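Local atomic coordinates of extracellular ligand-binding receptor (Sphaerobacter thermophilus, PDB entry 4ZPJ), a protein that probably binds a small solute outside the membrane and delivers it to an ABC transporter. Residues A[307-312]-A[319-324]; A[312-317]-A[412-417]; A[337-342]-A[375-380]; A[382-385]-A[390-393]. One frame throughout, in Å; residues are numbered along the deposited sequence.

Contact 1 (A[307-312]-A[319-324]). With ZN (zinc ion), chain K.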
loop_
_atom_site.group_PDB
_atom_site.type_symbol
_atom_site.label_atom_id
_atom_site.label_comp_id
_atom_site.label_asym_id
_atom_site.label_seq_id
_atom_site.Cartn_x
_atom_site.Cartn_y
_atom_site.Cartn_z
ATOM N N THR A 307 -9.362 1.947 0.542
ATOM C CA THR A 307 -8.190 1.728 -0.290
ATOM C C THR A 307 -7.366 2.986 -0.547
ATOM O O THR A 307 -7.823 4.129 -0.360
ATOM C CB THR A 307 -8.552 1.095 -1.653
ATOM O OG1 THR A 307 -7.356 0.556 -2.305
ATOM C CG2 THR A 307 -9.253 2.091 -2.556
ATOM N N LEU A 308 -6.151 2.748 -0.990
ATOM C CA LEU A 308 -5.194 3.792 -1.299
ATOM C C LEU A 308 -5.534 4.430 -2.667
ATOM O O LEU A 308 -5.291 5.600 -2.898
ATOM C CB LEU A 308 -3.807 3.166 -1.302
ATOM C CG LEU A 308 -2.577 3.840 -0.720
ATOM C CD1 LEU A 308 -2.663 4.256 0.732
ATOM C CD2 LEU A 308 -1.429 2.853 -0.927
ATOM N N TYR A 309 -6.083 3.644 -3.584
ATOM C CA TYR A 309 -6.212 4.093 -4.973
ATOM C C TYR A 309 -7.096 3.155 -5.743
ATOM O O TYR A 309 -7.047 1.952 -5.523
ATOM C CB TYR A 309 -4.851 4.190 -5.722
ATOM C CG TYR A 309 -5.041 4.773 -7.134
ATOM C CD1 TYR A 309 -5.496 6.057 -7.322
ATOM C CD2 TYR A 309 -4.844 4.011 -8.244
ATOM C CE1 TYR A 309 -5.755 6.561 -8.593
ATOM C CE2 TYR A 309 -5.091 4.499 -9.511
ATOM C CZ TYR A 309 -5.558 5.756 -9.687
ATOM O OH TYR A 309 -5.789 6.235 -10.992
ATOM N N THR A 310 -7.878 3.722 -6.662
ATOM C CA THR A 310 -8.559 2.970 -7.701
ATOM C C THR A 310 -8.466 3.815 -8.954
ATOM O O THR A 310 -8.612 5.024 -8.872
ATOM C CB THR A 310 -10.058 2.779 -7.367
ATOM O OG1 THR A 310 -10.760 2.284 -8.490
ATOM C CG2 THR A 310 -10.742 4.139 -6.878
ATOM N N ALA A 311 -8.254 3.141 -10.102
ATOM C CA ALA A 311 -8.266 3.702 -11.417
ATOM C C ALA A 311 -9.582 4.404 -11.830
ATOM O O ALA A 311 -9.613 5.233 -12.792
ATOM C CB ALA A 311 -7.873 2.621 -12.395
ATOM N N TYR A 312 -10.659 4.142 -11.095
ATOM C CA TYR A 312 -11.946 4.823 -11.367
ATOM C C TYR A 312 -12.144 6.097 -10.568
ATOM O O TYR A 312 -13.263 6.608 -10.507
ATOM C CB TYR A 312 -13.135 3.858 -11.183
ATOM C CG TYR A 312 -13.039 2.723 -12.211
ATOM C CD1 TYR A 312 -13.591 2.843 -13.521
ATOM C CD2 TYR A 312 -12.256 1.625 -11.944
ATOM C CE1 TYR A 312 -13.412 1.827 -14.463
ATOM C CE2 TYR A 312 -12.081 0.605 -12.871
ATOM C CZ TYR A 312 -12.644 0.714 -14.130
ATOM O OH TYR A 312 -12.407 -0.321 -14.989
ATOM N N GLN A 319 -7.213 10.631 -13.782
ATOM C CA GLN A 319 -7.403 10.333 -15.199
ATOM C C GLN A 319 -6.082 10.420 -16.005
ATOM O O GLN A 319 -5.844 9.591 -16.865
ATOM C CB GLN A 319 -8.460 11.221 -15.844
ATOM C CG GLN A 319 -9.857 10.594 -15.792
ATOM C CD GLN A 319 -10.957 11.523 -16.328
ATOM O OE1 GLN A 319 -11.762 12.047 -15.554
ATOM N NE2 GLN A 319 -10.985 11.739 -17.659
ATOM N N GLU A 320 -5.287 11.446 -15.742
ATOM C CA GLU A 320 -3.986 11.603 -16.333
ATOM C C GLU A 320 -3.037 10.397 -16.038
ATOM O O GLU A 320 -2.502 9.817 -16.930
ATOM C CB GLU A 320 -3.403 12.902 -15.818
ATOM C CG GLU A 320 -1.961 13.229 -16.175
ATOM C CD GLU A 320 -1.557 14.573 -15.586
ATOM O OE1 GLU A 320 -2.429 15.472 -15.486
ATOM O OE2 GLU A 320 -0.401 14.731 -15.173
ATOM N N PHE A 321 -2.966 9.928 -14.808
ATOM C CA PHE A 321 -2.171 8.730 -14.464
ATOM C C PHE A 321 -2.692 7.469 -15.119
ATOM O O PHE A 321 -1.912 6.704 -15.641
ATOM C CB PHE A 321 -2.140 8.604 -12.967
ATOM C CG PHE A 321 -1.582 7.326 -12.441
ATOM C CD1 PHE A 321 -0.252 7.027 -12.609
ATOM C CD2 PHE A 321 -2.344 6.522 -11.673
ATOM C CE1 PHE A 321 0.293 5.875 -12.071
ATOM C CE2 PHE A 321 -1.850 5.385 -11.124
ATOM C CZ PHE A 321 -0.518 5.047 -11.337
ATOM N N VAL A 322 -4.004 7.286 -15.190
ATOM C CA VAL A 322 -4.568 6.110 -15.898
ATOM C C VAL A 322 -4.228 6.163 -17.396
ATOM O O VAL A 322 -3.852 5.142 -18.010
ATOM C CB VAL A 322 -6.087 6.002 -15.745
ATOM C CG1 VAL A 322 -6.628 4.821 -16.506
ATOM C CG2 VAL A 322 -6.466 5.803 -14.286
ATOM N N GLU A 323 -4.355 7.346 -17.993
ATOM C CA GLU A 323 -4.050 7.472 -19.431
ATOM C C GLU A 323 -2.604 7.178 -19.747
ATOM O O GLU A 323 -2.329 6.454 -20.686
ATOM C CB GLU A 323 -4.360 8.865 -19.943
ATOM C CG GLU A 323 -5.816 8.969 -20.258
ATOM C CD GLU A 323 -6.284 10.393 -20.363
ATOM O OE1 GLU A 323 -5.426 11.331 -20.439
ATOM O OE2 GLU A 323 -7.527 10.540 -20.365
ATOM N N ALA A 324 -1.690 7.753 -18.966
ATOM C CA ALA A 324 -0.283 7.531 -19.201
ATOM C C ALA A 324 0.106 6.083 -18.862
ATOM O O ALA A 324 0.999 5.471 -19.500
ATOM C CB ALA A 324 0.537 8.540 -18.411
HETATM ZN ZN ZN K . -0.808 16.308 -13.279
HETATM O O HOH W 1 1.521 15.653 -12.809
#
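Tyr309 and Phe321 form an offset edge-to-face aromatic pair that packs the loop after strand 304-307 against helix 316-328. The edge of Phe321 is directed at the face of Tyr309. The ring planes stand at 70° and the centroids are 5.6 Å apart. The closest ring carbons are Tyr309 CE2 and Phe321 CE2, at 3.7 Å. Tyr309 OH lies 3.5 Å from Phe321 CD2, near the plane of the phenylalanine ring. It hydrogen-bonds to Ser318, one turn earlier on the helix. Val322 adds a methyl group to the same patch. Its CG2 lies anti to the carbonyl carbon and faces the loop. Val322 CG2 touches Tyr309 OH at 3.4 Å and Ala311 CB at 4.0 Å. No hydrogen bond crosses between 307-312 and 319-324. Just after the tyrosine, the loop is shaped by an ST turn, in which Thr310 OG1 accepts from Tyr312 N at 3.2 Å. Glu320, next to Phe321, binds a zinc ion together with Glu317 and a water. The aromatic pair continues into helix 336-354, where Tyr339 meets the Tyr309 ring and Tyr342 meets the Phe321 ring, while strands 390-401 and 407-418 pack against Thr310.

Contact 2 (A[312-317]-A[412-417]). With ZN (zinc ion), chain K; ZN (zinc ion), chain D.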
loop_
_atom_site.group_PDB
_atom_site.type_symbol
_atom_site.label_atom_id
_atom_site.label_comp_id
_atom_site.label_asym_id
_atom_site.label_seq_id
_atom_site.Cartn_x
_atom_site.Cartn_y
_atom_site.Cartn_z
ATOM N N TYR A 312 -10.659 4.142 -11.095
ATOM C CA TYR A 312 -11.946 4.823 -11.367
ATOM C C TYR A 312 -12.144 6.097 -10.568
ATOM O O TYR A 312 -13.263 6.608 -10.507
ATOM C CB TYR A 312 -13.135 3.858 -11.183
ATOM C CG TYR A 312 -13.039 2.723 -12.211
ATOM C CD1 TYR A 312 -13.591 2.843 -13.521
ATOM C CD2 TYR A 312 -12.256 1.625 -11.944
ATOM C CE1 TYR A 312 -13.412 1.827 -14.463
ATOM C CE2 TYR A 312 -12.081 0.605 -12.871
ATOM C CZ TYR A 312 -12.644 0.714 -14.130
ATOM O OH TYR A 312 -12.407 -0.321 -14.989
ATOM N N ASN A 313 -11.076 6.640 -9.975
ATOM C CA ASN A 313 -11.237 7.836 -9.192
ATOM C C ASN A 313 -11.572 8.962 -10.173
ATOM O O ASN A 313 -11.006 9.013 -11.271
ATOM C CB ASN A 313 -9.981 8.122 -8.392
ATOM C CG ASN A 313 -10.176 9.170 -7.330
ATOM O OD1 ASN A 313 -11.291 9.443 -6.894
ATOM N ND2 ASN A 313 -9.087 9.788 -6.924
ATOM N N ASP A 314 -12.500 9.843 -9.798
ATOM C CA ASP A 314 -13.073 10.746 -10.788
ATOM C C ASP A 314 -12.409 12.095 -10.680
ATOM O O ASP A 314 -13.070 13.116 -10.572
ATOM C CB ASP A 314 -14.636 10.852 -10.657
ATOM C CG ASP A 314 -15.126 11.387 -9.264
ATOM O OD1 ASP A 314 -14.326 11.275 -8.284
ATOM O OD2 ASP A 314 -16.335 11.837 -9.112
ATOM N N THR A 315 -11.084 12.117 -10.704
ATOM C CA THR A 315 -10.347 13.370 -10.607
ATOM C C THR A 315 -9.451 13.463 -11.774
ATOM O O THR A 315 -9.033 12.429 -12.314
ATOM C CB THR A 315 -9.470 13.446 -9.353
ATOM O OG1 THR A 315 -8.416 12.464 -9.406
ATOM C CG2 THR A 315 -10.350 13.286 -8.055
ATOM N N PRO A 316 -9.125 14.709 -12.182
ATOM C CA PRO A 316 -8.279 14.889 -13.333
ATOM C C PRO A 316 -6.882 14.251 -13.201
ATOM O O PRO A 316 -6.400 13.698 -14.175
ATOM C CB PRO A 316 -8.135 16.393 -13.466
ATOM C CG PRO A 316 -8.836 17.022 -12.344
ATOM C CD PRO A 316 -9.616 15.968 -11.610
ATOM N N GLU A 317 -6.254 14.305 -12.027
ATOM C CA GLU A 317 -4.905 13.740 -11.851
ATOM C C GLU A 317 -4.959 12.222 -11.889
ATOM O O GLU A 317 -4.002 11.553 -12.278
ATOM C CB GLU A 317 -4.278 14.217 -10.535
ATOM C CG GLU A 317 -4.138 15.736 -10.468
ATOM C CD GLU A 317 -3.133 16.248 -11.492
ATOM O OE1 GLU A 317 -2.027 15.636 -11.538
ATOM O OE2 GLU A 317 -3.451 17.231 -12.242
ATOM N N VAL A 412 -16.905 5.949 -3.168
ATOM C CA VAL A 412 -18.140 6.473 -2.554
ATOM C C VAL A 412 -17.886 7.633 -1.601
ATOM O O VAL A 412 -18.771 8.488 -1.403
ATOM C CB VAL A 412 -19.040 5.391 -1.905
ATOM C CG1 VAL A 412 -19.405 4.297 -2.902
ATOM C CG2 VAL A 412 -18.408 4.722 -0.725
ATOM N N ASP A 413 -16.671 7.712 -1.075
ATOM C CA ASP A 413 -16.322 8.678 -0.085
ATOM C C ASP A 413 -14.801 8.781 0.045
ATOM O O ASP A 413 -14.046 7.840 -0.321
ATOM C CB ASP A 413 -16.898 8.287 1.260
ATOM C CG ASP A 413 -17.225 9.477 2.136
ATOM O OD1 ASP A 413 -17.084 10.647 1.723
ATOM O OD2 ASP A 413 -17.695 9.218 3.257
ATOM N N ARG A 414 -14.373 9.961 0.492
ATOM C CA ARG A 414 -12.979 10.287 0.630
ATOM C C ARG A 414 -12.673 10.725 2.038
ATOM O O ARG A 414 -13.459 11.453 2.627
ATOM C CB ARG A 414 -12.689 11.412 -0.258
ATOM C CG ARG A 414 -12.429 11.026 -1.687
ATOM C CD ARG A 414 -12.049 12.262 -2.524
ATOM N NE ARG A 414 -12.097 11.748 -3.872
ATOM C CZ ARG A 414 -13.079 11.915 -4.737
ATOM N NH1 ARG A 414 -14.124 12.725 -4.467
ATOM N NH2 ARG A 414 -12.943 11.344 -5.928
ATOM N N ILE A 415 -11.532 10.295 2.578
ATOM C CA ILE A 415 -11.039 10.738 3.919
ATOM C C ILE A 415 -9.690 11.391 3.647
ATOM O O ILE A 415 -8.720 10.708 3.333
ATOM C CB ILE A 415 -10.883 9.579 4.944
ATOM C CG1 ILE A 415 -12.193 8.831 5.176
ATOM C CG2 ILE A 415 -10.490 10.114 6.318
ATOM C CD1 ILE A 415 -12.496 7.771 4.153
ATOM N N PRO A 416 -9.635 12.716 3.668
ATOM C CA PRO A 416 -8.358 13.469 3.401
ATOM C C PRO A 416 -7.423 13.453 4.611
ATOM O O PRO A 416 -7.868 13.252 5.769
ATOM C CB PRO A 416 -8.843 14.911 3.181
ATOM C CG PRO A 416 -10.124 15.004 3.961
ATOM C CD PRO A 416 -10.780 13.641 3.839
ATOM N N ASP A 417 -6.149 13.643 4.348
ATOM C CA ASP A 417 -5.185 13.914 5.407
ATOM C C ASP A 417 -5.216 12.848 6.495
ATOM O O ASP A 417 -5.113 13.116 7.685
ATOM C CB ASP A 417 -5.404 15.295 5.981
ATOM C CG ASP A 417 -5.390 16.390 4.878
ATOM O OD1 ASP A 417 -4.362 16.898 4.461
ATOM O OD2 ASP A 417 -6.459 16.836 4.498
HETATM ZN ZN ZN K . -0.808 16.308 -13.279
HETATM ZN ZN ZN D . -4.953 17.896 2.846
HETATM O O HOH W 2 -9.174 11.761 -4.913
HETATM O O HOH W 1 1.521 15.653 -12.809
#
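Arg414 NH2 donates to two acceptors in the loop before helix 316-328, Asn313 OD1 and Asp314 OD1. Both bonds are short. Arg414 NH2 lies 2.7 Å from Asn313 OD1, with the donor tilted somewhat out of the amide carbonyl plane. Arg414 NH2 lies 2.7 Å from Asp314 OD1 as well, and this bond is part of a salt bridge. Both acceptors sit at the edge of the guanidinium, close to its plane. The carboxylate of Asp314 is nearly coplanar with it, at 14°, whereas the Asn313 amide is turned by 42°. Two bonds on one nitrogen should restrict rotation of the guanidinium. The arginine chain runs extended from CG to NE, which carries the charged end from the strand to the loop. A water bridges the pair a second time. It accepts from Asn313 ND2 at 2.8 Å and, weakly, from Arg414 NE. Asn313 ND2 also donates to Pro377 O, so the amide is held at both ends.

Apolar packing is slight. Thr315 CG2 approaches Arg414 NH2 at 3.9 Å. Thr315 is the N-cap of helix 316-328: its OG1, placed between the backbone N and the carbonyl carbon (chi1 66°), accepts from Ser318 N. Asp314 centres an inverse gamma turn just before it. Glu317 OE1 binds one zinc ion at 2.2 Å, and Asp417 binds another through both carboxylate oxygens. The contact thus ties the start of helix 316-328 to strand 407-418, whose neighbour, strand 390-401, lays Leu395 against both Asn313 and Arg414.

Contact 3 (A[337-342]-A[375-380])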
loop_
_atom_site.group_PDB
_atom_site.type_symbol
_atom_site.label_atom_id
_atom_site.label_comp_id
_atom_site.label_asym_id
_atom_site.label_seq_id
_atom_site.Cartn_x
_atom_site.Cartn_y
_atom_site.Cartn_z
ATOM N N VAL A 337 -0.118 -1.235 -6.077
ATOM C CA VAL A 337 1.311 -1.245 -6.152
ATOM C C VAL A 337 1.880 -0.322 -7.250
ATOM O O VAL A 337 2.962 0.207 -7.095
ATOM C CB VAL A 337 1.868 -2.689 -6.291
ATOM C CG1 VAL A 337 1.517 -3.482 -5.037
ATOM C CG2 VAL A 337 1.306 -3.388 -7.546
ATOM N N ASP A 338 1.184 -0.188 -8.360
ATOM C CA ASP A 338 1.558 0.761 -9.400
ATOM C C ASP A 338 1.393 2.142 -8.843
ATOM O O ASP A 338 2.219 2.984 -9.081
ATOM C CB ASP A 338 0.688 0.638 -10.658
ATOM C CG ASP A 338 0.568 -0.818 -11.186
ATOM O OD1 ASP A 338 1.548 -1.363 -11.714
ATOM O OD2 ASP A 338 -0.550 -1.373 -11.124
ATOM N N TYR A 339 0.302 2.388 -8.106
ATOM C CA TYR A 339 0.047 3.697 -7.552
ATOM C C TYR A 339 1.158 4.110 -6.588
ATOM O O TYR A 339 1.697 5.269 -6.621
ATOM C CB TYR A 339 -1.328 3.724 -6.837
ATOM C CG TYR A 339 -1.483 4.971 -5.981
ATOM C CD1 TYR A 339 -1.747 6.193 -6.545
ATOM C CD2 TYR A 339 -1.251 4.920 -4.609
ATOM C CE1 TYR A 339 -1.871 7.343 -5.746
ATOM C CE2 TYR A 339 -1.305 6.065 -3.814
ATOM C CZ TYR A 339 -1.639 7.260 -4.361
ATOM O OH TYR A 339 -1.725 8.369 -3.521
ATOM N N ALA A 340 1.497 3.185 -5.703
ATOM C CA ALA A 340 2.471 3.469 -4.653
ATOM C C ALA A 340 3.881 3.738 -5.213
ATOM O O ALA A 340 4.558 4.659 -4.744
ATOM C CB ALA A 340 2.508 2.330 -3.633
ATOM N N GLY A 341 4.281 2.991 -6.246
ATOM C CA GLY A 341 5.501 3.280 -7.014
ATOM C C GLY A 341 5.496 4.649 -7.686
ATOM O O GLY A 341 6.484 5.395 -7.651
ATOM N N TYR A 342 4.380 4.996 -8.278
ATOM C CA TYR A 342 4.230 6.295 -8.890
ATOM C C TYR A 342 4.449 7.471 -7.901
ATOM O O TYR A 342 5.175 8.407 -8.161
ATOM C CB TYR A 342 2.847 6.355 -9.539
ATOM C CG TYR A 342 2.621 7.638 -10.238
ATOM C CD1 TYR A 342 3.222 7.885 -11.477
ATOM C CD2 TYR A 342 1.828 8.628 -9.669
ATOM C CE1 TYR A 342 3.039 9.085 -12.149
ATOM C CE2 TYR A 342 1.683 9.836 -10.313
ATOM C CZ TYR A 342 2.272 10.052 -11.552
ATOM O OH TYR A 342 2.053 11.253 -12.167
ATOM N N THR A 375 -0.835 17.211 -5.592
ATOM C CA THR A 375 -2.072 16.511 -5.876
ATOM C C THR A 375 -1.732 15.326 -6.719
ATOM O O THR A 375 -1.350 15.494 -7.859
ATOM C CB THR A 375 -3.083 17.402 -6.626
ATOM O OG1 THR A 375 -3.257 18.546 -5.849
ATOM C CG2 THR A 375 -4.504 16.722 -6.690
ATOM N N GLY A 376 -1.825 14.128 -6.124
ATOM C CA GLY A 376 -1.626 12.897 -6.858
ATOM C C GLY A 376 -2.914 12.218 -7.314
ATOM O O GLY A 376 -4.040 12.746 -7.163
ATOM N N PRO A 377 -2.766 11.012 -7.868
ATOM C CA PRO A 377 -3.913 10.340 -8.417
ATOM C C PRO A 377 -4.962 9.968 -7.390
ATOM O O PRO A 377 -6.098 9.720 -7.783
ATOM C CB PRO A 377 -3.344 9.117 -9.084
ATOM C CG PRO A 377 -1.871 9.300 -9.183
ATOM C CD PRO A 377 -1.473 10.395 -8.253
ATOM N N ALA A 378 -4.613 9.907 -6.104
ATOM C CA ALA A 378 -5.610 9.588 -5.047
ATOM C C ALA A 378 -6.056 10.849 -4.327
ATOM O O ALA A 378 -7.009 10.835 -3.568
ATOM C CB ALA A 378 -5.057 8.583 -4.071
ATOM N N GLY A 379 -5.412 11.973 -4.614
ATOM C CA GLY A 379 -5.634 13.203 -3.842
ATOM C C GLY A 379 -4.313 13.739 -3.376
ATOM O O GLY A 379 -3.210 13.333 -3.870
ATOM N N ASN A 380 -4.387 14.632 -2.414
ATOM C CA ASN A 380 -3.196 15.309 -1.973
ATOM C C ASN A 380 -2.331 14.382 -1.108
ATOM O O ASN A 380 -2.834 13.497 -0.416
ATOM C CB ASN A 380 -3.572 16.597 -1.284
ATOM C CG ASN A 380 -4.237 17.581 -2.249
ATOM O OD1 ASN A 380 -5.353 18.008 -2.043
ATOM N ND2 ASN A 380 -3.575 17.881 -3.328
HETATM O O HOH W 3 -2.248 10.703 -4.604
#
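One water joins Tyr339 of the helix to the turn at 376-379, and three groups grip it. Tyr339 OH lies 2.6 Å from the water, which sits at the edge of the ring and in its plane. The water accepts from Ala378 N at 2.9 Å and donates to Gly379 O. It therefore links the phenol to two backbone groups of a type I beta turn. No direct hydrogen bond joins 337-342 to 375-380.

The rest is apolar packing. Ala378 CB touches the phenol end of Tyr339, 3.4 Å from Tyr339 OH. Pro377 CG lies at the edge of the same ring, near its plane. The proline also meets the second tyrosine, where Pro377 CG is 3.8 Å from Tyr342 CE2. Tyr339 and Tyr342 are nearly one helical turn apart. In both, CG is anti to the backbone N (chi1 167° and -178°), which sends the two rings toward the turn with Pro377 against both. The turn is closed by Gly379 N donating to Gly376 O at 3.0 Å, and Gly376 N returns a bond to Gly379 O. Gly379 has a positive phi; a side chain there would press on the carbonyl oxygen of the residue before.

The contact is buried and places helix 336-354 against the hairpin of strands 373-376 and 379-383. Pro377 also touches Phe321 of helix 316-328. Helix 68-84 lays Ala81 on Tyr342, and its Gln84 hydrogen-bonds to Tyr342 OH.

Contact 4 (A[382-385]-A[390-393])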
loop_
_atom_site.group_PDB
_atom_site.type_symbol
_atom_site.label_atom_id
_atom_site.label_comp_id
_atom_site.label_asym_id
_atom_site.label_seq_id
_atom_site.Cartn_x
_atom_site.Cartn_y
_atom_site.Cartn_z
ATOM N N ARG A 382 1.295 14.378 1.244
ATOM C CA ARG A 382 2.443 14.905 1.909
ATOM C C ARG A 382 2.911 13.910 2.961
ATOM O O ARG A 382 2.292 12.863 3.168
ATOM C CB ARG A 382 2.100 16.243 2.525
ATOM C CG ARG A 382 1.042 16.205 3.561
ATOM C CD ARG A 382 0.668 17.618 3.961
ATOM N NE ARG A 382 -0.540 17.580 4.786
ATOM C CZ ARG A 382 -0.554 17.427 6.110
ATOM N NH1 ARG A 382 0.588 17.329 6.819
ATOM N NH2 ARG A 382 -1.743 17.379 6.725
ATOM N N PHE A 383 4.016 14.258 3.619
ATOM C CA PHE A 383 4.653 13.394 4.619
ATOM C C PHE A 383 4.317 13.914 5.990
ATOM O O PHE A 383 4.338 15.081 6.204
ATOM C CB PHE A 383 6.166 13.432 4.486
ATOM C CG PHE A 383 6.711 12.589 3.324
ATOM C CD1 PHE A 383 6.521 11.213 3.300
ATOM C CD2 PHE A 383 7.469 13.169 2.301
ATOM C CE1 PHE A 383 7.050 10.439 2.266
ATOM C CE2 PHE A 383 8.021 12.385 1.277
ATOM C CZ PHE A 383 7.757 11.051 1.227
ATOM N N HIS A 384 4.080 13.024 6.947
ATOM C CA HIS A 384 3.996 13.488 8.317
ATOM C C HIS A 384 5.363 14.050 8.754
ATOM O O HIS A 384 6.431 13.430 8.525
ATOM C CB HIS A 384 3.561 12.328 9.215
ATOM C CG HIS A 384 2.986 12.781 10.506
ATOM N ND1 HIS A 384 3.767 13.094 11.595
ATOM C CD2 HIS A 384 1.710 13.073 10.859
ATOM C CE1 HIS A 384 2.992 13.542 12.571
ATOM N NE2 HIS A 384 1.740 13.565 12.141
ATOM N N PRO A 385 5.354 15.216 9.399
ATOM C CA PRO A 385 6.644 15.807 9.766
ATOM C C PRO A 385 7.422 15.004 10.827
ATOM O O PRO A 385 8.597 15.212 10.986
ATOM C CB PRO A 385 6.278 17.210 10.315
ATOM C CG PRO A 385 4.818 17.182 10.525
ATOM C CD PRO A 385 4.195 15.987 9.887
ATOM N N PRO A 390 3.025 8.593 5.247
ATOM C CA PRO A 390 2.115 9.358 4.413
ATOM C C PRO A 390 0.984 10.001 5.137
ATOM O O PRO A 390 0.429 9.406 6.024
ATOM C CB PRO A 390 1.511 8.292 3.499
ATOM C CG PRO A 390 2.429 7.172 3.524
ATOM C CD PRO A 390 2.933 7.154 4.946
ATOM N N VAL A 391 0.677 11.229 4.758
ATOM C CA VAL A 391 -0.504 11.939 5.168
ATOM C C VAL A 391 -1.244 12.143 3.823
ATOM O O VAL A 391 -0.834 12.921 2.975
ATOM C CB VAL A 391 -0.178 13.291 5.802
ATOM C CG1 VAL A 391 -1.447 14.071 6.129
ATOM C CG2 VAL A 391 0.614 13.115 7.083
ATOM N N THR A 392 -2.315 11.402 3.620
ATOM C CA THR A 392 -2.880 11.230 2.289
ATOM C C THR A 392 -4.398 10.988 2.305
ATOM O O THR A 392 -5.031 10.821 3.365
ATOM C CB THR A 392 -2.129 10.067 1.635
ATOM O OG1 THR A 392 -2.328 10.113 0.233
ATOM C CG2 THR A 392 -2.493 8.625 2.278
ATOM N N THR A 393 -4.997 10.969 1.121
ATOM C CA THR A 393 -6.431 10.850 0.985
ATOM C C THR A 393 -6.707 9.346 0.851
ATOM O O THR A 393 -6.124 8.701 0.002
ATOM C CB THR A 393 -6.928 11.687 -0.216
ATOM O OG1 THR A 393 -6.731 13.091 0.054
ATOM C CG2 THR A 393 -8.419 11.457 -0.524
#
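Arg382 CG lies between its backbone N and carbonyl carbon (chi1 62°), and from there the side chain extends across Val391 on the partner strand. Val391 CG1 is anti to its own backbone N and meets one face of the guanidinium, offset toward the rim. The two residues are an antiparallel hydrogen-bonded pair in the beta hairpin of strands 379-383 and 390-401. Their backbones exchange two bonds. Arg382 N donates to Val391 O at 3.1 Å, and Val391 N donates to Arg382 O at 2.8 Å. Next toward the hairpin turn, Phe383 and Pro390 form a non-hydrogen-bonded pair whose side chains diverge. The buried Phe383 ring meets Phe169 and Phe381.

Val391 uses its second methyl on the chain leaving the strand. Val391 CG2 is 3.5 Å from His384 N and 3.7 Å from His384 CB, and it sits at the edge of the imidazole, near its plane. His384 ND1 accepts from Glu386 N within the connecting loop. Val391 is thus held between arginine and histidine. The guanidinium also has a weak hydrogen bond from NH2 to Asp417 OD1, on a carboxylate that binds zinc. Arg382 NH2 is the guanidinium atom nearest Val391 CG1, at 3.4 Å.

How the contacts relate
Contacts 3 and 4 are buried, while contacts 1 and 2 are partly buried. Contact 1 is aromatic and apolar, and contact 2 is mainly ionic and polar. Contact 3 combines ring packing with a bridging water. Contact 4 adds side-chain packing to backbone pairing between strands. Helix 316-328 serves contacts 1 and 2, which also share Tyr312 and the zinc ion bound by Glu317 and Glu320. The rings of contact 1 pack directly on those of contact 3. Asn313 of contact 2 reaches Pro377 of contact 3. Strand 379-383 runs through contacts 3 and 4. Contacts 2, 3 and 4 all reach the same antiparallel sheet, and Arg382 meets Asp417 between contacts 4 and 2.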